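Local coordinates for pantothenate kinase (Coxiella burnetii, PDB 3TQC), which catalyses the ATP-dependent phosphorylation of (R)-pantothenate to (R)-4'-phosphopantothenate, the first of five steps from pantothenate to coenzyme A, at residues G99-V103 and I240-Y244; F229-A235 and A301-K307; V248-R253 and M269-A275. One frame throughout, in Å; residues are numbered along the deposited sequence.

Contact 1 (G99-V103 and I240-Y244); sequences GSVAV and IQKWY. With ADP (adenosine-5'-diphosphate), chain D.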
loop_
_atom_site.group_PDB
_atom_site.type_symbol
_atom_site.label_atom_id
_atom_site.label_comp_id
_atom_site.label_asym_id
_atom_site.label_seq_id
_atom_site.Cartn_x
_atom_site.Cartn_y
_atom_site.Cartn_z
ATOM N N GLY B 99 -12.546 -7.945 -5.766
ATOM C CA GLY B 99 -13.367 -8.070 -6.945
ATOM C C GLY B 99 -14.832 -7.967 -6.560
ATOM O O GLY B 99 -15.170 -8.001 -5.379
ATOM N N SER B 100 -15.687 -7.821 -7.579
ATOM C CA SER B 100 -17.123 -7.686 -7.402
ATOM C C SER B 100 -17.712 -8.866 -6.676
ATOM O O SER B 100 -17.134 -9.952 -6.668
ATOM C CB SER B 100 -17.802 -7.604 -8.766
ATOM O OG SER B 100 -19.207 -7.771 -8.671
ATOM N N VAL B 101 -18.891 -8.661 -6.107
ATOM C CA VAL B 101 -19.729 -9.766 -5.705
ATOM C C VAL B 101 -19.926 -10.666 -6.938
ATOM O O VAL B 101 -20.181 -10.171 -8.031
ATOM C CB VAL B 101 -21.124 -9.274 -5.202
ATOM C CG1 VAL B 101 -22.044 -10.470 -4.839
ATOM C CG2 VAL B 101 -20.986 -8.287 -4.020
ATOM N N ALA B 102 -19.781 -11.975 -6.748
ATOM C CA ALA B 102 -20.046 -12.985 -7.780
ATOM C C ALA B 102 -19.013 -13.063 -8.904
ATOM O O ALA B 102 -19.257 -13.708 -9.917
ATOM C CB ALA B 102 -21.435 -12.804 -8.361
ATOM N N VAL B 103 -17.871 -12.414 -8.739
ATOM C CA VAL B 103 -16.849 -12.428 -9.771
ATOM C C VAL B 103 -15.982 -13.683 -9.634
ATOM O O VAL B 103 -15.307 -14.096 -10.566
ATOM C CB VAL B 103 -15.990 -11.150 -9.720
ATOM C CG1 VAL B 103 -14.964 -11.230 -8.618
ATOM C CG2 VAL B 103 -15.310 -10.912 -11.062
ATOM N N ILE B 240 -20.739 -10.344 -14.862
ATOM C CA ILE B 240 -20.869 -10.648 -13.435
ATOM C C ILE B 240 -22.353 -10.742 -13.067
ATOM O O ILE B 240 -22.756 -11.658 -12.357
ATOM C CB ILE B 240 -20.182 -9.607 -12.531
ATOM C CG1 ILE B 240 -18.715 -9.393 -12.942
ATOM C CG2 ILE B 240 -20.203 -10.074 -11.063
ATOM C CD1 ILE B 240 -18.095 -8.170 -12.352
ATOM N N GLN B 241 -23.149 -9.803 -13.580
ATOM C CA GLN B 241 -24.593 -9.812 -13.412
ATOM C C GLN B 241 -25.136 -11.206 -13.683
ATOM O O GLN B 241 -25.831 -11.769 -12.844
ATOM C CB GLN B 241 -25.247 -8.793 -14.355
ATOM C CG GLN B 241 -26.770 -8.791 -14.362
ATOM C CD GLN B 241 -27.358 -7.666 -15.209
ATOM O OE1 GLN B 241 -26.853 -6.538 -15.220
ATOM N NE2 GLN B 241 -28.410 -7.975 -15.927
ATOM N N LYS B 242 -24.792 -11.769 -14.839
ATOM C CA LYS B 242 -25.245 -13.112 -15.179
ATOM C C LYS B 242 -24.749 -14.150 -14.173
ATOM O O LYS B 242 -25.503 -15.029 -13.769
ATOM C CB LYS B 242 -24.822 -13.510 -16.592
ATOM C CG LYS B 242 -25.327 -14.897 -16.983
ATOM C CD LYS B 242 -25.390 -15.094 -18.496
ATOM C CE LYS B 242 -25.302 -16.570 -18.846
ATOM N NZ LYS B 242 -26.268 -17.375 -18.052
ATOM N N TRP B 243 -23.493 -14.046 -13.744
ATOM C CA TRP B 243 -22.987 -15.021 -12.791
ATOM C C TRP B 243 -23.733 -14.883 -11.488
ATOM O O TRP B 243 -24.035 -15.863 -10.810
ATOM C CB TRP B 243 -21.509 -14.826 -12.524
ATOM C CG TRP B 243 -20.637 -15.051 -13.705
ATOM C CD1 TRP B 243 -20.918 -15.800 -14.804
ATOM C CD2 TRP B 243 -19.307 -14.546 -13.887
ATOM N NE1 TRP B 243 -19.856 -15.776 -15.664
ATOM C CE2 TRP B 243 -18.855 -15.011 -15.125
ATOM C CE3 TRP B 243 -18.467 -13.723 -13.123
ATOM C CZ2 TRP B 243 -17.595 -14.695 -15.625
ATOM C CZ3 TRP B 243 -17.220 -13.400 -13.617
ATOM C CH2 TRP B 243 -16.790 -13.889 -14.862
ATOM N N TYR B 244 -24.009 -13.640 -11.127
ATOM C CA TYR B 244 -24.759 -13.366 -9.925
ATOM C C TYR B 244 -26.164 -13.948 -10.041
ATOM O O TYR B 244 -26.601 -14.685 -9.165
ATOM C CB TYR B 244 -24.815 -11.868 -9.647
ATOM C CG TYR B 244 -25.620 -11.592 -8.428
ATOM C CD1 TYR B 244 -25.039 -11.630 -7.173
ATOM C CD2 TYR B 244 -26.977 -11.323 -8.520
ATOM C CE1 TYR B 244 -25.790 -11.402 -6.042
ATOM C CE2 TYR B 244 -27.726 -11.091 -7.399
ATOM C CZ TYR B 244 -27.132 -11.138 -6.161
ATOM O OH TYR B 244 -27.884 -10.912 -5.035
HETATM P PB ADP D . -17.444 -14.294 -5.025
HETATM O O1B ADP D . -16.735 -15.090 -3.976
HETATM O O2B ADP D . -16.589 -13.214 -5.635
HETATM O O3B ADP D . -18.817 -13.795 -4.635
HETATM P PA ADP D . -17.749 -16.890 -6.123
HETATM O O1A ADP D . -16.306 -17.288 -5.921
HETATM O O2A ADP D . -18.819 -17.345 -5.183
HETATM O O3A ADP D . -17.816 -15.290 -6.228
HETATM O "O5'" ADP D . -18.192 -17.339 -7.576
HETATM C "C5'" ADP D . -19.295 -16.731 -8.225
HETATM C "C4'" ADP D . -19.985 -17.757 -9.114
HETATM O "O4'" ADP D . -19.172 -18.055 -10.244
HETATM C "C3'" ADP D . -20.201 -19.075 -8.402
HETATM O "O3'" ADP D . -21.444 -19.623 -8.845
HETATM C "C2'" ADP D . -19.041 -19.946 -8.812
HETATM O "O2'" ADP D . -19.416 -21.311 -8.886
HETATM C "C1'" ADP D . -18.693 -19.405 -10.183
HETATM N N9 ADP D . -17.247 -19.390 -10.481
HETATM C C8 ADP D . -16.326 -18.661 -9.834
HETATM N N7 ADP D . -15.100 -18.852 -10.371
HETATM C C5 ADP D . -15.250 -19.717 -11.377
HETATM C C6 ADP D . -14.335 -20.317 -12.345
HETATM N N6 ADP D . -13.017 -20.001 -12.285
HETATM N N1 ADP D . -14.864 -21.165 -13.245
HETATM C C2 ADP D . -16.181 -21.470 -13.278
HETATM N N3 ADP D . -17.073 -20.942 -12.411
HETATM C C4 ADP D . -16.659 -20.071 -11.458
#
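Ile240, Ala102 and Trp243 carry this buried meeting of the P-loop with a helix. The methyl CG2 of Ile240 sits in the bend of the loop, 3.0 Å from the carbonyl Val101 O, 3.5 Å from Ser100 OG and 4.0 Å from Ala102 CB, while its CD1 lies 4.1 Å from Val103 CG2. The bend is a type II beta turn, Ser100 to Val103, and Ser100 OG donates to Val101 O (2.7 Å). Ala102 sends CB to the helix, 3.7 Å from Tyr244 CB, and turns its amide the other way: Ala102 N donates to ADP O3B at 3.0 Å. One residue thus faces both helix and beta-phosphate. Trp243 meets the loop with Ala102 O at its ring edge, 3.3 Å from CE3, and with CZ3 4.0 Å from Val103 CG2; its NE1 is bonded to Ala309 O, and His311 stacks on the ring. Loop and helix share van der Waals contacts but no hydrogen bond. Such a loop, wrapping phosphates between a strand and a helix, is the Walker A element of P-loop kinases. Here it links strand 93-99 to helix 105-116, and helix 237-253 packs against it, with helix 271-294 touching Ile240 and Tyr244 through Trp282, Val281 and Asn286.

Contact 2 (F229-A235 and A301-K307); sequences FSLFVDA and AQLILEK. With ADP (adenosine-5'-diphosphate), chain D.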
loop_
_atom_site.group_PDB
_atom_site.type_symbol
_atom_site.label_atom_id
_atom_site.label_comp_id
_atom_site.label_asym_id
_atom_site.label_seq_id
_atom_site.Cartn_x
_atom_site.Cartn_y
_atom_site.Cartn_z
ATOM N N PHE B 229 0.493 -8.539 -1.087
ATOM C CA PHE B 229 0.225 -8.739 -2.493
ATOM C C PHE B 229 -1.276 -8.798 -2.647
ATOM O O PHE B 229 -1.960 -9.336 -1.783
ATOM C CB PHE B 229 0.836 -10.060 -2.911
ATOM C CG PHE B 229 0.883 -10.276 -4.387
ATOM C CD1 PHE B 229 2.055 -10.077 -5.089
ATOM C CD2 PHE B 229 -0.235 -10.722 -5.071
ATOM C CE1 PHE B 229 2.100 -10.292 -6.476
ATOM C CE2 PHE B 229 -0.201 -10.934 -6.438
ATOM C CZ PHE B 229 0.959 -10.721 -7.140
ATOM N N SER B 230 -1.802 -8.269 -3.735
ATOM C CA SER B 230 -3.237 -8.362 -3.970
ATOM C C SER B 230 -3.543 -8.717 -5.398
ATOM O O SER B 230 -2.853 -8.276 -6.317
ATOM C CB SER B 230 -3.922 -7.049 -3.623
ATOM O OG SER B 230 -3.313 -6.005 -4.334
ATOM N N LEU B 231 -4.585 -9.531 -5.554
ATOM C CA LEU B 231 -5.153 -9.896 -6.841
ATOM C C LEU B 231 -6.486 -9.207 -6.922
ATOM O O LEU B 231 -7.214 -9.159 -5.937
ATOM C CB LEU B 231 -5.434 -11.395 -6.926
ATOM C CG LEU B 231 -4.328 -12.439 -7.059
ATOM C CD1 LEU B 231 -3.574 -12.619 -5.752
ATOM C CD2 LEU B 231 -4.960 -13.753 -7.490
ATOM N N PHE B 232 -6.829 -8.698 -8.089
ATOM C CA PHE B 232 -8.177 -8.217 -8.320
ATOM C C PHE B 232 -8.753 -9.096 -9.425
ATOM O O PHE B 232 -8.129 -9.246 -10.463
ATOM C CB PHE B 232 -8.182 -6.747 -8.707
ATOM C CG PHE B 232 -9.563 -6.146 -8.850
ATOM C CD1 PHE B 232 -10.097 -5.357 -7.849
ATOM C CD2 PHE B 232 -10.302 -6.343 -10.005
ATOM C CE1 PHE B 232 -11.345 -4.792 -7.986
ATOM C CE2 PHE B 232 -11.544 -5.784 -10.152
ATOM C CZ PHE B 232 -12.073 -5.007 -9.128
ATOM N N VAL B 233 -9.908 -9.709 -9.171
ATOM C CA VAL B 233 -10.597 -10.497 -10.194
ATOM C C VAL B 233 -11.636 -9.586 -10.874
ATOM O O VAL B 233 -12.471 -8.983 -10.199
ATOM C CB VAL B 233 -11.254 -11.741 -9.588
ATOM C CG1 VAL B 233 -11.953 -12.562 -10.681
ATOM C CG2 VAL B 233 -10.186 -12.570 -8.826
ATOM N N ASP B 234 -11.559 -9.485 -12.199
ATOM C CA ASP B 234 -12.284 -8.474 -12.974
ATOM C C ASP B 234 -13.069 -9.150 -14.082
ATOM O O ASP B 234 -12.666 -10.183 -14.613
ATOM C CB ASP B 234 -11.282 -7.474 -13.589
ATOM C CG ASP B 234 -11.955 -6.243 -14.233
ATOM O OD1 ASP B 234 -12.893 -5.641 -13.651
ATOM O OD2 ASP B 234 -11.508 -5.845 -15.332
ATOM N N ALA B 235 -14.183 -8.553 -14.442
ATOM C CA ALA B 235 -14.944 -9.002 -15.588
ATOM C C ALA B 235 -15.942 -7.912 -15.903
ATOM O O ALA B 235 -16.175 -7.021 -15.075
ATOM C CB ALA B 235 -15.650 -10.327 -15.300
ATOM N N ALA B 301 -4.267 -3.098 -7.143
ATOM C CA ALA B 301 -3.877 -4.495 -7.110
ATOM C C ALA B 301 -2.567 -4.712 -7.806
ATOM O O ALA B 301 -2.253 -4.027 -8.777
ATOM C CB ALA B 301 -4.943 -5.353 -7.777
ATOM N N GLN B 302 -1.802 -5.671 -7.307
ATOM C CA GLN B 302 -0.546 -6.075 -7.943
ATOM C C GLN B 302 -0.837 -6.922 -9.188
ATOM O O GLN B 302 -0.114 -6.875 -10.165
ATOM C CB GLN B 302 0.319 -6.887 -6.982
ATOM C CG GLN B 302 1.188 -6.088 -6.065
ATOM C CD GLN B 302 0.405 -5.439 -4.970
ATOM O OE1 GLN B 302 -0.387 -6.089 -4.287
ATOM N NE2 GLN B 302 0.598 -4.132 -4.804
ATOM N N LEU B 303 -1.902 -7.702 -9.120
ATOM C CA LEU B 303 -2.233 -8.635 -10.171
ATOM C C LEU B 303 -3.719 -8.524 -10.477
ATOM O O LEU B 303 -4.551 -8.530 -9.574
ATOM C CB LEU B 303 -1.887 -10.046 -9.705
ATOM C CG LEU B 303 -1.913 -11.186 -10.711
ATOM C CD1 LEU B 303 -0.920 -12.251 -10.268
ATOM C CD2 LEU B 303 -3.296 -11.771 -10.817
ATOM N N ILE B 304 -4.057 -8.387 -11.745
ATOM C CA ILE B 304 -5.454 -8.386 -12.126
ATOM C C ILE B 304 -5.697 -9.574 -13.017
ATOM O O ILE B 304 -5.003 -9.762 -14.003
ATOM C CB ILE B 304 -5.850 -7.083 -12.815
ATOM C CG1 ILE B 304 -5.624 -5.906 -11.856
ATOM C CG2 ILE B 304 -7.308 -7.132 -13.262
ATOM C CD1 ILE B 304 -5.569 -4.577 -12.550
ATOM N N LEU B 305 -6.657 -10.399 -12.626
ATOM C CA LEU B 305 -7.084 -11.523 -13.429
ATOM C C LEU B 305 -8.352 -11.075 -14.096
ATOM O O LEU B 305 -9.300 -10.676 -13.426
ATOM C CB LEU B 305 -7.385 -12.738 -12.569
ATOM C CG LEU B 305 -6.258 -13.326 -11.750
ATOM C CD1 LEU B 305 -6.824 -14.440 -10.857
ATOM C CD2 LEU B 305 -5.194 -13.855 -12.665
ATOM N N GLU B 306 -8.357 -11.113 -15.415
ATOM C CA GLU B 306 -9.487 -10.659 -16.195
ATOM C C GLU B 306 -10.184 -11.889 -16.791
ATOM O O GLU B 306 -9.586 -12.651 -17.537
ATOM C CB GLU B 306 -9.010 -9.681 -17.283
ATOM C CG GLU B 306 -10.128 -8.996 -18.046
ATOM C CD GLU B 306 -9.624 -8.034 -19.115
ATOM O OE1 GLU B 306 -8.943 -7.040 -18.773
ATOM O OE2 GLU B 306 -9.915 -8.270 -20.301
ATOM N N LYS B 307 -11.450 -12.069 -16.433
ATOM C CA LYS B 307 -12.224 -13.233 -16.828
ATOM C C LYS B 307 -13.091 -12.958 -18.043
ATOM O O LYS B 307 -13.666 -11.886 -18.163
ATOM C CB LYS B 307 -13.105 -13.692 -15.654
ATOM C CG LYS B 307 -12.316 -14.382 -14.555
ATOM C CD LYS B 307 -13.109 -14.543 -13.283
ATOM C CE LYS B 307 -14.044 -15.707 -13.309
ATOM N NZ LYS B 307 -14.594 -15.959 -11.949
HETATM P PB ADP D . -17.444 -14.294 -5.025
HETATM O O1B ADP D . -16.735 -15.090 -3.976
HETATM O O2B ADP D . -16.589 -13.214 -5.635
HETATM O O3B ADP D . -18.817 -13.795 -4.635
HETATM P PA ADP D . -17.749 -16.890 -6.123
HETATM O O1A ADP D . -16.306 -17.288 -5.921
HETATM O O2A ADP D . -18.819 -17.345 -5.183
HETATM O O3A ADP D . -17.816 -15.290 -6.228
HETATM O "O5'" ADP D . -18.192 -17.339 -7.576
HETATM C "C5'" ADP D . -19.295 -16.731 -8.225
HETATM C "C4'" ADP D . -19.985 -17.757 -9.114
HETATM O "O4'" ADP D . -19.172 -18.055 -10.244
HETATM C "C3'" ADP D . -20.201 -19.075 -8.402
HETATM O "O3'" ADP D . -21.444 -19.623 -8.845
HETATM C "C2'" ADP D . -19.041 -19.946 -8.812
HETATM O "O2'" ADP D . -19.416 -21.311 -8.886
HETATM C "C1'" ADP D . -18.693 -19.405 -10.183
HETATM N N9 ADP D . -17.247 -19.390 -10.481
HETATM C C8 ADP D . -16.326 -18.661 -9.834
HETATM N N7 ADP D . -15.100 -18.852 -10.371
HETATM C C5 ADP D . -15.250 -19.717 -11.377
HETATM C C6 ADP D . -14.335 -20.317 -12.345
HETATM N N6 ADP D . -13.017 -20.001 -12.285
HETATM N N1 ADP D . -14.864 -21.165 -13.245
HETATM C C2 ADP D . -16.181 -21.470 -13.278
HETATM N N3 ADP D . -17.073 -20.942 -12.411
HETATM C C4 ADP D . -16.659 -20.071 -11.458
#
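Strands 229-234 and 303-307 run parallel, their axes 4.5 Å apart at 20°. Phe232 bonds Leu303 and Leu305 (N to Leu303 O 2.7 Å, O from Leu305 N 2.9 Å), Asp234 likewise Leu305 and Lys307. At the start Gln302 folds back (chi1 m, chi2 p): its OE1 accepts from Ser230 OG (2.9 Å), aimed there by a p rotamer, and weakly from Ser230 N (2.7 Å), while its CB lies 3.9 Å from the Phe229 ring centroid, a CH-pi contact. Leu231 (m) and Leu303 (t) bring CG and CD2 respectively to 4.0 Å, beside Val233, Leu305 and Leu62 of helix 52-84. On the other face, chi1 t sends the Phe232 ring to Ala98, CB 3.6 Å from Ala301 CB. Lys307 bends (m at chi1, p at chi3), with CD 3.5 Å from Val233 CG1 and NZ 3.3 Å from ADP N7; NZ is hydrogen-bonded to Val103 O and His311 ND1. With strand 93-99 this is part of the central, largely parallel sheet of a P-loop kinase fold, C-terminal strand ends facing the nucleotide.

Contact 3 (V248-R253 and M269-A275); sequences VLSFWR and MSETEVA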
loop_
_atom_site.group_PDB
_atom_site.type_symbol
_atom_site.label_atom_id
_atom_site.label_comp_id
_atom_site.label_asym_id
_atom_site.label_seq_id
_atom_site.Cartn_x
_atom_site.Cartn_y
_atom_site.Cartn_z
ATOM N N VAL B 248 -27.830 -17.024 -7.658
ATOM C CA VAL B 248 -29.080 -16.909 -6.898
ATOM C C VAL B 248 -30.118 -17.900 -7.407
ATOM O O VAL B 248 -30.750 -18.587 -6.615
ATOM C CB VAL B 248 -29.655 -15.468 -6.903
ATOM C CG1 VAL B 248 -29.771 -14.941 -8.303
ATOM C CG2 VAL B 248 -31.024 -15.418 -6.215
ATOM N N LEU B 249 -30.284 -17.989 -8.721
ATOM C CA LEU B 249 -31.181 -18.992 -9.285
ATOM C C LEU B 249 -30.791 -20.391 -8.807
ATOM O O LEU B 249 -31.645 -21.167 -8.405
ATOM C CB LEU B 249 -31.202 -18.934 -10.817
ATOM C CG LEU B 249 -32.405 -18.256 -11.491
ATOM C CD1 LEU B 249 -32.995 -17.084 -10.690
ATOM C CD2 LEU B 249 -32.018 -17.803 -12.902
ATOM N N SER B 250 -29.500 -20.699 -8.835
ATOM C CA SER B 250 -29.013 -22.000 -8.361
ATOM C C SER B 250 -29.411 -22.301 -6.909
ATOM O O SER B 250 -29.865 -23.410 -6.608
ATOM C CB SER B 250 -27.499 -22.091 -8.502
ATOM O OG SER B 250 -27.003 -23.075 -7.623
ATOM N N PHE B 251 -29.219 -21.324 -6.019
ATOM C CA PHE B 251 -29.682 -21.431 -4.629
ATOM C C PHE B 251 -31.207 -21.542 -4.538
ATOM O O PHE B 251 -31.731 -22.260 -3.686
ATOM C CB PHE B 251 -29.257 -20.220 -3.792
ATOM C CG PHE B 251 -27.781 -20.140 -3.506
ATOM C CD1 PHE B 251 -27.046 -21.268 -3.152
ATOM C CD2 PHE B 251 -27.128 -18.904 -3.539
ATOM C CE1 PHE B 251 -25.680 -21.169 -2.870
ATOM C CE2 PHE B 251 -25.761 -18.810 -3.268
ATOM C CZ PHE B 251 -25.042 -19.943 -2.933
ATOM N N TRP B 252 -31.915 -20.819 -5.405
ATOM C CA TRP B 252 -33.377 -20.885 -5.451
ATOM C C TRP B 252 -33.846 -22.317 -5.731
ATOM O O TRP B 252 -34.896 -22.728 -5.248
ATOM C CB TRP B 252 -33.932 -19.906 -6.502
ATOM C CG TRP B 252 -35.411 -20.011 -6.766
ATOM C CD1 TRP B 252 -36.411 -19.500 -6.002
ATOM C CD2 TRP B 252 -36.049 -20.645 -7.888
ATOM N NE1 TRP B 252 -37.631 -19.784 -6.563
ATOM C CE2 TRP B 252 -37.439 -20.484 -7.722
ATOM C CE3 TRP B 252 -35.580 -21.338 -9.012
ATOM C CZ2 TRP B 252 -38.371 -20.993 -8.636
ATOM C CZ3 TRP B 252 -36.504 -21.841 -9.921
ATOM C CH2 TRP B 252 -37.883 -21.664 -9.727
ATOM N N ARG B 253 -33.055 -23.067 -6.493
ATOM C CA ARG B 253 -33.377 -24.454 -6.817
ATOM C C ARG B 253 -32.893 -25.430 -5.741
ATOM O O ARG B 253 -33.375 -26.553 -5.677
ATOM C CB ARG B 253 -32.808 -24.824 -8.196
ATOM C CG ARG B 253 -33.413 -23.991 -9.335
ATOM C CD ARG B 253 -33.112 -24.561 -10.712
ATOM N NE ARG B 253 -31.683 -24.540 -10.985
ATOM C CZ ARG B 253 -31.028 -23.557 -11.600
ATOM N NH1 ARG B 253 -31.666 -22.487 -12.064
ATOM N NH2 ARG B 253 -29.716 -23.659 -11.773
ATOM N N MET B 269 -41.548 -17.209 -5.365
ATOM C CA MET B 269 -41.463 -16.547 -6.673
ATOM C C MET B 269 -41.275 -17.559 -7.814
ATOM O O MET B 269 -40.633 -18.603 -7.638
ATOM C CB MET B 269 -40.297 -15.543 -6.713
ATOM C CG MET B 269 -40.414 -14.313 -5.801
ATOM S SD MET B 269 -38.996 -13.172 -5.967
ATOM C CE MET B 269 -39.537 -11.841 -4.901
ATOM N N SER B 270 -41.819 -17.233 -8.986
ATOM C CA SER B 270 -41.522 -17.971 -10.217
ATOM C C SER B 270 -40.046 -17.849 -10.573
ATOM O O SER B 270 -39.378 -16.898 -10.166
ATOM C CB SER B 270 -42.347 -17.421 -11.383
ATOM O OG SER B 270 -43.720 -17.287 -11.036
ATOM N N GLU B 271 -39.546 -18.808 -11.348
ATOM C CA GLU B 271 -38.166 -18.773 -11.828
ATOM C C GLU B 271 -37.846 -17.418 -12.468
ATOM O O GLU B 271 -36.747 -16.886 -12.287
ATOM C CB GLU B 271 -37.908 -19.915 -12.829
ATOM C CG GLU B 271 -36.416 -20.192 -13.126
ATOM C CD GLU B 271 -36.181 -21.485 -13.916
ATOM O OE1 GLU B 271 -37.152 -22.209 -14.215
ATOM O OE2 GLU B 271 -35.015 -21.783 -14.252
ATOM N N THR B 272 -38.803 -16.856 -13.207
ATOM C CA THR B 272 -38.586 -15.552 -13.848
ATOM C C THR B 272 -38.645 -14.396 -12.838
ATOM O O THR B 272 -37.855 -13.452 -12.937
ATOM C CB THR B 272 -39.601 -15.267 -14.965
ATOM O OG1 THR B 272 -40.888 -15.092 -14.385
ATOM C CG2 THR B 272 -39.637 -16.400 -15.991
ATOM N N GLU B 273 -39.585 -14.470 -11.891
ATOM C CA GLU B 273 -39.715 -13.457 -10.830
ATOM C C GLU B 273 -38.435 -13.314 -9.989
ATOM O O GLU B 273 -37.970 -12.197 -9.748
ATOM C CB GLU B 273 -40.899 -13.780 -9.916
ATOM C CG GLU B 273 -42.269 -13.512 -10.552
ATOM C CD GLU B 273 -43.440 -13.967 -9.686
ATOM O OE1 GLU B 273 -43.249 -14.879 -8.853
ATOM O OE2 GLU B 273 -44.559 -13.421 -9.850
ATOM N N VAL B 274 -37.879 -14.443 -9.554
ATOM C CA VAL B 274 -36.640 -14.453 -8.786
ATOM C C VAL B 274 -35.463 -13.920 -9.624
ATOM O O VAL B 274 -34.569 -13.254 -9.099
ATOM C CB VAL B 274 -36.317 -15.873 -8.224
ATOM C CG1 VAL B 274 -36.048 -16.873 -9.333
ATOM C CG2 VAL B 274 -35.128 -15.823 -7.278
ATOM N N ALA B 275 -35.471 -14.210 -10.922
ATOM C CA ALA B 275 -34.487 -13.638 -11.836
ATOM C C ALA B 275 -34.623 -12.118 -11.863
ATOM O O ALA B 275 -33.644 -11.404 -11.713
ATOM C CB ALA B 275 -34.651 -14.215 -13.247
#
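This is a helix-helix contact at the periphery of the P-loop kinase fold, where the C-terminal end of helix 237-253 meets the N-terminal start of helix 271-294. The two helices are consecutive in the chain, joined by a long loop, and pack at 138° between their short-segment directions, the axes coming no closer than 10.2 Å. At that spacing side chains rather than backbones bridge the gap. Val274 and Trp252 have the largest areas buried here. Val274 points at the opposing helix and places CG1 over the Trp252 indole, 4.0 Å from the centroid of the five-membered ring and 8° off its normal, a CH-pi contact nearly perpendicular to the ring. The same methyl touches Leu249 CD1 at 3.3 Å, and Val274 CG2 lies 4.3 Å from Val248 CG2, extending the apolar patch inward along helix 237-253. Leu249 also reaches Ala275, CD1 to CB 4.2 Å. Over the six-membered ring of Trp252 stands Glu271 CA, 4.0 Å from the centroid, a second CH-pi contact. The indole NE1 has a weak hydrogen bond to Leu266 O in the connecting loop. At the helix start Ser270 occupies the N-cap position, and Glu273 OE1 accepts from Ser270 N at 2.8 Å; the serine side chain itself makes no capping bond. Towards solvent, Arg253 and Glu271 bring opposite charges near each other without a salt bridge: Arg253 NH1 stays 4.1 Å from Glu271 OE2.

Overall arrangement
Helix 237-253 ties the contacts together: it follows strand 229-234 of contact 2, packs on the P-loop in contact 1 and ends in contact 3. Contacts 1 and 2, with centres 14 Å apart, touch round ADP. Lys307 NZ lies 2.4 Å from Val103 O, a probable hydrogen bond, Trp243 CH2 rests 3.6 Å from Lys307 CE, and Val103 CG2 is 3.5 Å from Val233 O. Contact 1 thus handles the phosphate end and contact 2 reaches the adenine. Contact 3 stands apart, its centre 16 Å from contact 1's and 30 Å from contact 2's; the nearest atoms of the Val248 side chain and ADP are about 9 Å apart. In sequence it nests inside contact 2.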